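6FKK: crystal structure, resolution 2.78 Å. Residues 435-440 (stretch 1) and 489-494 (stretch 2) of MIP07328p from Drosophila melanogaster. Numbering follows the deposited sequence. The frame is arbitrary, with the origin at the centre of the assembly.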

# COMPACT_ATOMS: atom_id res chain seq x y z
N THR A 435 -13.96 14.01 10.07
CA THR A 435 -13.03 12.95 10.43
C THR A 435 -13.12 12.71 11.93
O THR A 435 -12.70 13.55 12.73
N VAL A 436 -13.67 11.56 12.32
CA VAL A 436 -13.81 11.19 13.72
C VAL A 436 -12.54 10.43 14.11
O VAL A 436 -12.38 9.25 13.79
N VAL A 437 -11.63 11.12 14.81
CA VAL A 437 -10.39 10.50 15.26
C VAL A 437 -10.69 9.67 16.50
O VAL A 437 -11.11 10.20 17.53
N ILE A 438 -10.45 8.36 16.41
CA ILE A 438 -10.72 7.48 17.54
C ILE A 438 -9.61 7.59 18.58
O ILE A 438 -9.88 7.82 19.77
N SER A 439 -8.36 7.42 18.17
CA SER A 439 -7.24 7.50 19.10
C SER A 439 -5.96 7.75 18.32
O SER A 439 -5.84 7.40 17.15
N GLU A 440 -4.99 8.37 19.01
CA GLU A 440 -3.63 8.51 18.50
C GLU A 440 -2.68 8.20 19.65
O GLU A 440 -2.53 9.02 20.56
N SER A 489 -16.40 8.62 24.70
CA SER A 489 -15.47 9.57 24.11
C SER A 489 -14.56 8.92 23.08
O SER A 489 -14.04 9.61 22.20
N LEU A 490 -14.35 7.60 23.18
CA LEU A 490 -13.50 6.92 22.21
C LEU A 490 -14.08 7.02 20.80
O LEU A 490 -13.34 7.18 19.83
N GLN A 491 -15.41 6.94 20.69
CA GLN A 491 -16.12 7.03 19.41
C GLN A 491 -15.65 5.96 18.42
O GLN A 491 -15.70 6.16 17.21
N ASP A 492 -15.20 4.82 18.94
CA ASP A 492 -14.95 3.66 18.11
C ASP A 492 -16.29 3.00 17.77
O ASP A 492 -17.05 2.68 18.69
N PRO A 493 -16.61 2.81 16.49
CA PRO A 493 -17.91 2.21 16.14
C PRO A 493 -18.11 0.81 16.68
O PRO A 493 -19.25 0.32 16.68
N ILE A 494 -17.06 0.16 17.16
CA ILE A 494 -17.16 -1.22 17.64
C ILE A 494 -17.32 -1.31 19.16
O ILE A 494 -17.74 -2.36 19.66

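Which side chain holds the two stretches together? Ile438 does: it gives up more surface to the other stretch than any other residue here, and it touches every residue from Leu490 to Pro493. Its CA-to-CB bond runs sideways to the loop, yet the end of the side chain comes nearer. With chi1 at m (-62°) and chi2 at t (175°), the CG1 arm is extended, carrying CD1 to 3.8 Å from CD of Pro493 and 3.9 Å from CA of Asp492. The CG2 methyl lies 3.7 Å from CD1 of Leu490 and 3.5 Å from O of Leu490, while CG1 passes 3.8 Å from O of Gln491. The isoleucine therefore fits against a surface made partly of loop backbone and partly of side chains.

How does Leu490 meet the strand? Its CA-to-CB bond also points sideways, and again the end of the side chain comes nearer. The t, p rotamer (chi1 -174°, chi2 64°) places CD1 beside the CG2 methyl of Ile438 and, more loosely, 4.4 Å from CB of Ser439. CD2 lies farther from both of these strand atoms, so the apolar contact is made through CD1. Ser439, with chi1 at p (69°), contributes its CB to the edge of this patch; its OG makes no hydrogen bond to the loop. The backbone helps as well, since O of Leu490 receives a CA-H...O contact from CA of Ile438 at 3.5 Å, with an angle of 143° at the hydrogen. CA of Ile438 and CA of Leu490, 5.5 Å apart, mark the nearest backbone register between the stretches.

What do Val436 and Gln491 add to the contact? Val436 points toward the loop, and its t rotamer (chi1 -179°) brings CG1 to 3.3 Å from OE1 of Gln491, a close approach of a methyl to a carbonyl oxygen that is no hydrogen bond. Gln491 is the first residue after a helix to leave helical phi/psi, and its phi is positive (58°). Its side chain, m at chi1 (-70°) and t at chi2 (-172°), extends through CG before chi3 of -47° turns the amide. NE2 finds its hydrogen-bonding partner elsewhere in the structure. Val437, the intervening strand residue, points away and leaves its side chain far from the loop.

Where do the polar groups go, if no hydrogen bond crosses between the stretches? Asp492 offers the strand its carbon atoms: its CB sits 3.9 Å from CG2 of Ile438. With chi1 at t (-166°), its carboxylate turns toward the residues that follow it, where OD1 accepts a hydrogen bond from N of Ile494 at 3.0 Å, with a nearly straight angle of 163°. OD2 is satisfied elsewhere in the structure. That short internal bond ties the loop together around Pro493, whose C-gamma endo ring presents CD to Ile438. The interface itself is left to apolar packing and to carbon atoms resting against backbone and side-chain oxygens, burying 276 Å² over both sides.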

# COMPACT_ATOMS: atom_id res chain seq x y z
CB THR A 435 -11.60 13.30 10.02
OG1 THR A 435 -11.55 13.51 8.60
CG2 THR A 435 -10.64 12.18 10.40
CB VAL A 436 -15.06 10.35 13.97
CG1 VAL A 436 -15.19 10.00 15.45
CG2 VAL A 436 -16.30 11.08 13.48
CB VAL A 437 -9.32 11.56 15.54
CG1 VAL A 437 -8.10 10.91 16.19
CG2 VAL A 437 -8.93 12.26 14.25
CB ILE A 438 -10.89 6.03 17.05
CG1 ILE A 438 -12.09 5.93 16.11
CG2 ILE A 438 -11.06 5.08 18.23
CD1 ILE A 438 -12.26 4.57 15.48
CB SER A 439 -7.10 6.22 19.93
OG SER A 439 -6.68 5.14 19.12
CB GLU A 440 -3.37 9.91 17.94
CG GLU A 440 -1.99 10.06 17.30
CD GLU A 440 -1.74 11.46 16.75
OE1 GLU A 440 -1.28 12.33 17.52
OE2 GLU A 440 -2.00 11.68 15.55
CB SER A 489 -14.63 10.24 25.20
OG SER A 489 -15.43 11.05 26.04
CB LEU A 490 -13.32 5.46 22.61
CG LEU A 490 -12.34 4.62 21.78
CD1 LEU A 490 -10.92 5.17 21.91
CD2 LEU A 490 -12.40 3.16 22.19
CB GLN A 491 -16.00 8.43 18.81
CG GLN A 491 -16.79 9.47 19.57
CD GLN A 491 -16.82 10.81 18.86
OE1 GLN A 491 -15.79 11.31 18.41
NE2 GLN A 491 -18.01 11.39 18.74
CB ASP A 492 -14.04 2.66 18.83
CG ASP A 492 -13.47 1.59 17.90
OD1 ASP A 492 -14.22 1.02 17.08
OD2 ASP A 492 -12.25 1.31 18.00
CB PRO A 493 -17.90 2.22 14.61
CG PRO A 493 -16.46 2.26 14.24
CD PRO A 493 -15.79 3.09 15.30
CB ILE A 494 -15.94 -2.04 17.18
CG1 ILE A 494 -16.34 -3.48 16.89
CG2 ILE A 494 -14.83 -1.98 18.20
CD1 ILE A 494 -15.29 -4.25 16.13